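Side-chain contacts in aminopeptidase C (Lactobacillus rhamnosus, PDB 4K7C), which probably removes amino acids from the N-terminal ends of peptides as a papain-like cysteine aminopeptidase that assembles from six copies of the chain: residues 4-7 and 8-11; 10-13 and 14-18; 79-82 and 83-86; 333-336 and 337-340. All blocks are in the same frame, centred on the assembly; numbering follows the deposited sequence.

How the interactions relate
Interactions 1 and 2 share Leu-10 and Asp-11 and follow each other along helix 7-19, their centres about 43 to 45 Å from the centre of the chain, where both lean on a second subunit. Interaction 1 caps the helix with polar side chains at the surface; interaction 2, inside the same helix, relies on backbone bonds and turns a buried phenylalanine to the neighbour. Interaction 3, on helix 70-87, lies on the opposite side of the chain's centre from these two and is partly buried, with its polar groups paired within the chain. Interaction 4, partly buried, is a turn leading into helix 339-343, where an aliphatic-aromatic contact and bridging waters join the turn to the residues after it.

Interaction 1: residues 4-7 and 8-11; sequences EITS and GDLD
Thr-6 O is approached by two backbone amides of the first helical turn: Leu-10 N donates to it at 3.0 Å, nearly straight at 173°, and Asp-9 N adds a weak, strongly bent bond. Thr-6 is the N-cap of helix 7-19, and with Asp-9 it forms a capping box, in which each residue's side chain accepts a hydrogen bond from the other's backbone N-H. One half of the box is Asp-9 N to Thr-6 OG1, 3.1 Å. The threonine hydroxyl reaches that amide because OG1 stands between its own backbone N and carbonyl carbon (chi1 66°). The reciprocal half runs from Thr-6 N to Asp-9 OD2 at 3.0 Å; the N-H points almost directly at the oxygen but meets it from above the carboxylate plane. Replacing Asp-9 with an alanine would probably leave Thr-6 N without this acceptor and allow the residues leading into the helix to move more freely. The carboxylate also lies at the helix's amino end, whose dipole is likely to favour its negative charge. Beside the box, Ile-5 and Leu-10 cross at about a right angle. On the second subunit, Lys-151 bonds to Ile-5 O, while Phe-105 packs on Leu-10. The apolar pair, placed as in a hydrophobic staple, joins the residue before the cap to the helix: Ile-5 CG2 lies 3.7 Å from Leu-10 CD2.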
# COMPACT_ATOMS: atom_id res chain seq x y z
N GLU A 4 30.05 41.58 8.61
CA GLU A 4 29.08 41.12 7.63
C GLU A 4 29.69 40.20 6.61
O GLU A 4 30.89 40.13 6.43
CB GLU A 4 28.33 42.28 6.98
CG GLU A 4 29.02 43.09 5.89
CD GLU A 4 28.09 44.22 5.39
OE1 GLU A 4 27.85 44.31 4.16
OE2 GLU A 4 27.54 44.97 6.24
N ILE A 5 28.85 39.46 5.91
CA ILE A 5 29.32 38.63 4.81
C ILE A 5 29.31 39.54 3.58
O ILE A 5 28.22 40.04 3.11
CB ILE A 5 28.36 37.44 4.55
CG1 ILE A 5 28.47 36.52 5.74
CG2 ILE A 5 28.73 36.71 3.30
CD1 ILE A 5 27.44 35.44 5.74
N THR A 6 30.51 39.81 3.05
CA THR A 6 30.66 40.61 1.81
C THR A 6 30.76 39.80 0.53
O THR A 6 31.00 38.57 0.56
CB THR A 6 31.98 41.41 1.92
OG1 THR A 6 33.08 40.50 1.92
CG2 THR A 6 31.98 42.18 3.21
N SER A 7 30.66 40.51 -0.59
CA SER A 7 30.77 39.88 -1.90
C SER A 7 32.15 39.26 -2.05
O SER A 7 32.28 38.19 -2.65
CB SER A 7 30.48 40.90 -3.00
OG SER A 7 31.44 41.94 -2.77
N GLY A 8 33.18 39.93 -1.48
CA GLY A 8 34.60 39.41 -1.53
C GLY A 8 34.78 38.12 -0.75
O GLY A 8 35.38 37.18 -1.24
N ASP A 9 34.05 38.01 0.35
CA ASP A 9 34.10 36.82 1.19
C ASP A 9 33.43 35.67 0.42
O ASP A 9 33.92 34.53 0.43
CB ASP A 9 33.29 37.00 2.48
CG ASP A 9 33.85 38.06 3.43
OD1 ASP A 9 35.05 38.32 3.40
OD2 ASP A 9 33.03 38.62 4.23
N LEU A 10 32.27 35.95 -0.17
CA LEU A 10 31.56 34.99 -1.06
C LEU A 10 32.37 34.47 -2.21
O LEU A 10 32.51 33.22 -2.46
CB LEU A 10 30.19 35.53 -1.56
CG LEU A 10 29.10 35.82 -0.52
CD1 LEU A 10 27.96 36.45 -1.26
CD2 LEU A 10 28.70 34.60 0.27
N ASP A 11 33.08 35.38 -2.89
CA ASP A 11 34.04 34.94 -3.88
C ASP A 11 35.06 33.99 -3.29
O ASP A 11 35.35 32.94 -3.91
CB ASP A 11 34.79 36.14 -4.53
CG ASP A 11 33.93 36.98 -5.42
OD1 ASP A 11 32.79 36.56 -5.81
OD2 ASP A 11 34.41 38.09 -5.71

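Interaction 2: residues 10-13 and 14-18; sequences LDQF and KQDLQ
Lys-14 N donates to Leu-10 O at 2.9 Å, nearly along the C=O axis, and the lysine side chain runs back past the same carbonyl, with Lys-14 CG 3.4 Å from Leu-10 O. This is the i to i+4 pattern of an alpha helix, and the next three bonds repeat it: Gln-15 N to Asp-11 O, Asp-16 N to Gln-12 O and Leu-17 N to Phe-13 O. Beyond CG the lysine is extended, which carries NZ to a water that joins it to Asp-11. That water donates to Asp-11 OD1 at 2.9 Å and accepts a weak bond from Lys-14 NZ at 3.3 Å. The two charged ends remain 5.5 Å apart from Asp-11 OD1 to Lys-14 NZ, too far for a direct salt bridge, so any attraction is probably long-range, helped only weakly by the water. Asp-16 folds its carboxylate back over the preceding turn, bringing its CG to 3.2 Å from Gln-12 O. Just past the end of the helix, Thr-20 OG1 bonds to Asp-16 O. On the second subunit, the ring of Phe-105 meets Phe-13 with the planes about 80° apart, and Gln-205, Ala-209 and Tyr-212 of its helix 197-219 pack along helix 7-19.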
# COMPACT_ATOMS: atom_id res chain seq x y z
N LEU A 10 32.27 35.95 -0.17
CA LEU A 10 31.56 34.99 -1.06
C LEU A 10 32.37 34.47 -2.21
O LEU A 10 32.51 33.22 -2.46
CB LEU A 10 30.19 35.53 -1.56
CG LEU A 10 29.10 35.82 -0.52
CD1 LEU A 10 27.96 36.45 -1.26
CD2 LEU A 10 28.70 34.60 0.27
N ASP A 11 33.08 35.38 -2.89
CA ASP A 11 34.04 34.94 -3.88
C ASP A 11 35.06 33.99 -3.29
O ASP A 11 35.35 32.94 -3.91
CB ASP A 11 34.79 36.14 -4.53
CG ASP A 11 33.93 36.98 -5.42
OD1 ASP A 11 32.79 36.56 -5.81
OD2 ASP A 11 34.41 38.09 -5.71
N GLN A 12 35.61 34.28 -2.13
CA GLN A 12 36.61 33.48 -1.59
C GLN A 12 36.01 32.07 -1.19
O GLN A 12 36.65 31.06 -1.36
CB GLN A 12 37.22 34.11 -0.38
CG GLN A 12 38.39 33.34 0.16
CD GLN A 12 39.59 33.31 -0.80
OE1 GLN A 12 40.11 32.19 -1.09
NE2 GLN A 12 39.90 34.42 -1.42
N PHE A 13 34.79 32.05 -0.69
CA PHE A 13 34.16 30.79 -0.24
C PHE A 13 33.92 29.93 -1.47
O PHE A 13 34.14 28.73 -1.44
CB PHE A 13 32.83 31.00 0.49
CG PHE A 13 32.90 31.87 1.66
CD1 PHE A 13 34.00 31.86 2.49
CD2 PHE A 13 31.85 32.71 1.94
CE1 PHE A 13 34.06 32.72 3.56
CE2 PHE A 13 31.94 33.58 2.97
CZ PHE A 13 33.01 33.56 3.79
N LYS A 14 33.50 30.52 -2.59
CA LYS A 14 33.33 29.77 -3.85
C LYS A 14 34.62 29.22 -4.45
O LYS A 14 34.67 28.08 -4.93
CB LYS A 14 32.58 30.58 -4.90
CG LYS A 14 31.14 30.91 -4.57
CD LYS A 14 30.55 31.87 -5.58
CE LYS A 14 29.17 32.27 -5.14
NZ LYS A 14 28.51 33.13 -6.13
N GLN A 15 35.70 29.97 -4.28
CA GLN A 15 37.02 29.48 -4.61
C GLN A 15 37.49 28.29 -3.79
O GLN A 15 37.97 27.29 -4.38
CB GLN A 15 38.02 30.64 -4.51
CG GLN A 15 39.43 30.21 -4.93
CD GLN A 15 40.39 31.40 -4.98
OE1 GLN A 15 40.40 32.17 -5.96
NE2 GLN A 15 41.19 31.53 -3.98
N ASP A 16 37.25 28.35 -2.48
CA ASP A 16 37.57 27.32 -1.54
C ASP A 16 36.77 26.03 -1.88
O ASP A 16 37.34 24.89 -1.89
CB ASP A 16 37.31 27.72 -0.09
CG ASP A 16 38.25 28.84 0.37
OD1 ASP A 16 39.29 29.12 -0.30
OD2 ASP A 16 37.90 29.49 1.39
N LEU A 17 35.52 26.23 -2.29
CA LEU A 17 34.64 25.13 -2.65
C LEU A 17 35.15 24.43 -3.94
O LEU A 17 35.35 23.25 -4.00
CB LEU A 17 33.22 25.70 -2.91
CG LEU A 17 32.28 24.60 -3.48
CD1 LEU A 17 32.15 23.45 -2.49
CD2 LEU A 17 30.92 25.19 -3.79
N GLN A 18 35.55 25.23 -4.92
CA GLN A 18 36.01 24.68 -6.18
C GLN A 18 37.40 24.05 -6.03
O GLN A 18 37.73 23.14 -6.74
CB GLN A 18 35.99 25.80 -7.28
CG GLN A 18 36.15 25.28 -8.71
CD GLN A 18 35.26 24.05 -9.01
OE1 GLN A 18 34.01 24.06 -8.83
NE2 GLN A 18 35.91 22.96 -9.43
O HOH W 1 30.05 35.94 -5.23

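Interaction 3: residues 79-82 and 83-86; sequences MRHG and IQAQ
His-81 and Gln-84 lie side by side on helix 70-87, joined by a hydrogen bond from His-81 ND1 to Gln-84 OE1 of 2.8 Å and 167°. This helix corresponds to the long one that, in papain-like peptidases, carries the nucleophilic cysteine at its start. The oxygen sits at the ring edge, close to the imidazole plane, whereas the N-H reaches it from above the amide's carbonyl plane; ring and amide are turned 50° apart. Gln-84 keeps CG anti to its carbonyl carbon and is extended beyond it, a shape that lays the chain back along the preceding turn, with Gln-84 CG only 3.0 Å from Arg-80 O. Arg-80 takes the less common first torsion, CG between backbone N and carbonyl carbon (chi1 81°), then runs extended to NE beside the glutamine. The guanidinium and amide planes stand nearly perpendicular, and His-81 CE1 lies over one guanidinium face, offset toward its rim. Outside the two segments, Glu-384 receives a salt bridge from Arg-80 and a hydrogen bond from His-81 NE2, and Asn-77 OD1 accepts from Arg-80 NE. Phe-92 O accepts from Arg-80 NH1 and Gln-84 NE2. Were Gln-84 an alanine, His-81 ND1 would probably lose its acceptor, leaving Glu-384 to hold the ring from its other nitrogen alone. With ND1 and NE2 both donating, the imidazole is likely to be protonated, a charge that Glu-384 would help to balance.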
# COMPACT_ATOMS: atom_id res chain seq x y z
N MSE A 79 13.40 -5.69 34.65
CA MSE A 79 12.57 -6.47 35.65
C MSE A 79 11.94 -7.66 34.99
O MSE A 79 12.00 -8.76 35.50
CB MSE A 79 11.51 -5.47 36.13
CG MSE A 79 12.10 -4.45 37.04
SE MSE A 79 10.76 -3.16 37.60
CE MSE A 79 12.09 -1.99 38.30
N ARG A 80 11.37 -7.47 33.80
CA ARG A 80 10.65 -8.57 33.12
C ARG A 80 11.58 -9.65 32.64
O ARG A 80 11.15 -10.80 32.52
CB ARG A 80 9.80 -8.07 31.95
CG ARG A 80 10.58 -7.85 30.64
CD ARG A 80 9.74 -6.94 29.76
NE ARG A 80 10.37 -6.63 28.48
CZ ARG A 80 10.19 -7.32 27.36
NH1 ARG A 80 9.30 -8.30 27.30
NH2 ARG A 80 10.84 -6.92 26.26
N HIS A 81 12.84 -9.32 32.35
CA HIS A 81 13.77 -10.45 31.98
C HIS A 81 14.04 -11.36 33.24
O HIS A 81 14.18 -12.56 33.12
CB HIS A 81 15.05 -9.95 31.31
CG HIS A 81 14.82 -9.15 30.06
ND1 HIS A 81 13.87 -9.49 29.12
CD2 HIS A 81 15.41 -8.03 29.61
CE1 HIS A 81 13.89 -8.59 28.14
NE2 HIS A 81 14.79 -7.68 28.43
N GLY A 82 14.09 -10.74 34.42
CA GLY A 82 14.12 -11.47 35.68
C GLY A 82 12.93 -12.41 35.85
O GLY A 82 13.09 -13.60 36.09
N ILE A 83 11.73 -11.87 35.57
CA ILE A 83 10.51 -12.67 35.68
C ILE A 83 10.50 -13.81 34.72
O ILE A 83 10.13 -15.00 35.06
CB ILE A 83 9.27 -11.78 35.46
CG1 ILE A 83 9.17 -10.76 36.58
CG2 ILE A 83 8.00 -12.62 35.38
CD1 ILE A 83 8.05 -9.73 36.38
N GLN A 84 10.84 -13.50 33.48
CA GLN A 84 10.84 -14.51 32.39
C GLN A 84 11.76 -15.70 32.76
O GLN A 84 11.42 -16.82 32.50
CB GLN A 84 11.44 -13.90 31.08
CG GLN A 84 10.56 -12.83 30.44
CD GLN A 84 11.26 -11.93 29.42
OE1 GLN A 84 12.50 -11.93 29.24
NE2 GLN A 84 10.49 -11.11 28.82
N ALA A 85 12.94 -15.41 33.28
CA ALA A 85 13.87 -16.45 33.61
C ALA A 85 13.41 -17.22 34.86
O ALA A 85 13.23 -18.44 34.78
CB ALA A 85 15.29 -15.88 33.78
N GLN A 86 13.07 -16.50 35.92
CA GLN A 86 12.69 -17.16 37.19
C GLN A 86 11.39 -17.97 37.07
O GLN A 86 11.30 -19.05 37.62
CB GLN A 86 12.57 -16.11 38.30
CG GLN A 86 12.31 -16.65 39.70
CD GLN A 86 12.28 -15.56 40.80
OE1 GLN A 86 12.58 -14.38 40.57
NE2 GLN A 86 11.91 -15.97 42.01

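Interaction 4: residues 333-336 and 337-340; sequences DTNI and YKKD
The backbone turns at Asp-333 to Ile-336 in a type I beta turn, closed by Ile-336 N donating to Asp-333 O at 3.0 Å, before the chain runs on to Lys-338, the N-cap of helix 339-343. The aspartate side chain adds an Asx turn: Asp-333 OD1 accepts from Asn-335 N at 3.1 Å and 170°, the N-H arriving from well above the carboxylate plane. Ser-400 OG also bonds to that oxygen, and Ser-44 OG to Asp-333 OD2, tying the turn to more distant parts of the chain. Past the turn, Ile-336 and Tyr-337 lie side by side. Ile-336 CG2 is set between backbone N and carbonyl carbon while CG1 is anti to the N (chi1 -169°), a rotation that presents the CG2 methyl to the neighbouring ring. It makes a CH-pi contact over one face of Tyr-337, 4.1 Å from the ring centroid and 27° off the normal. The tyrosine ring is further fixed by its hydroxyl, which bonds to Ser-325 O, and Asn-36 and Ala-39 of helix 23-39 pack against it. The contact thus brings the loop after strand 331-332 against that helix. Water completes the join between the turn and the helix start. One molecule donates to Thr-334 O and accepts from Tyr-337 N at 3.3 Å; a second also donates to Thr-334 O, at 2.9 Å, and accepts from Lys-338 NZ at 3.0 Å, reached by a lysine chain bent at chi2.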
# COMPACT_ATOMS: atom_id res chain seq x y z
N ASP A 333 27.67 3.68 16.04
CA ASP A 333 29.09 3.51 15.83
C ASP A 333 29.57 4.88 15.33
O ASP A 333 28.98 5.48 14.40
CB ASP A 333 29.43 2.35 14.84
CG ASP A 333 30.94 2.10 14.67
OD1 ASP A 333 31.79 2.75 15.39
OD2 ASP A 333 31.24 1.26 13.75
N THR A 334 30.62 5.38 15.99
CA THR A 334 31.32 6.58 15.53
C THR A 334 31.77 6.45 14.05
O THR A 334 31.94 7.46 13.42
CB THR A 334 32.54 6.86 16.40
OG1 THR A 334 33.34 5.70 16.44
CG2 THR A 334 32.15 7.27 17.77
N ASN A 335 31.92 5.23 13.54
CA ASN A 335 32.33 5.00 12.14
C ASN A 335 31.16 4.81 11.15
O ASN A 335 31.45 4.66 9.92
CB ASN A 335 33.35 3.81 11.99
CG ASN A 335 34.65 4.06 12.74
OD1 ASN A 335 35.26 3.09 13.38
ND2 ASN A 335 35.10 5.27 12.69
N ILE A 336 29.92 4.83 11.61
CA ILE A 336 28.78 4.52 10.72
C ILE A 336 28.65 5.53 9.60
O ILE A 336 28.23 5.16 8.48
CB ILE A 336 27.47 4.20 11.47
CG1 ILE A 336 26.44 3.64 10.52
CG2 ILE A 336 26.88 5.47 12.12
CD1 ILE A 336 26.81 2.35 9.86
N TYR A 337 29.05 6.78 9.87
CA TYR A 337 29.12 7.83 8.85
C TYR A 337 30.50 8.37 8.83
O TYR A 337 31.15 8.40 9.86
CB TYR A 337 28.17 8.98 9.13
CG TYR A 337 26.71 8.55 9.29
CD1 TYR A 337 25.98 8.01 8.24
CD2 TYR A 337 26.06 8.70 10.51
CE1 TYR A 337 24.66 7.65 8.42
CE2 TYR A 337 24.74 8.33 10.73
CZ TYR A 337 24.01 7.79 9.68
OH TYR A 337 22.73 7.41 9.84
N LYS A 338 30.95 8.82 7.65
CA LYS A 338 32.22 9.56 7.56
C LYS A 338 31.96 10.94 7.02
O LYS A 338 32.26 11.26 5.86
CB LYS A 338 33.20 8.81 6.71
CG LYS A 338 33.66 7.54 7.33
CD LYS A 338 34.57 7.74 8.55
CE LYS A 338 35.19 6.50 9.12
NZ LYS A 338 36.02 6.79 10.35
N LYS A 339 31.30 11.73 7.86
CA LYS A 339 30.97 13.09 7.46
C LYS A 339 32.15 14.02 7.30
O LYS A 339 32.18 14.79 6.36
CB LYS A 339 29.93 13.72 8.39
CG LYS A 339 28.64 12.98 8.38
CD LYS A 339 27.82 13.26 9.62
CE LYS A 339 26.49 12.54 9.57
NZ LYS A 339 25.80 12.64 10.89
N ASP A 340 33.15 13.90 8.17
CA ASP A 340 34.33 14.79 8.12
C ASP A 340 35.01 14.60 6.76
O ASP A 340 35.35 15.56 6.09
CB ASP A 340 35.33 14.54 9.26
CG ASP A 340 34.70 14.52 10.68
OD1 ASP A 340 33.60 13.90 10.91
OD2 ASP A 340 35.37 15.10 11.60
O HOH W 2 29.50 8.77 12.41
O HOH W 3 34.14 8.54 11.94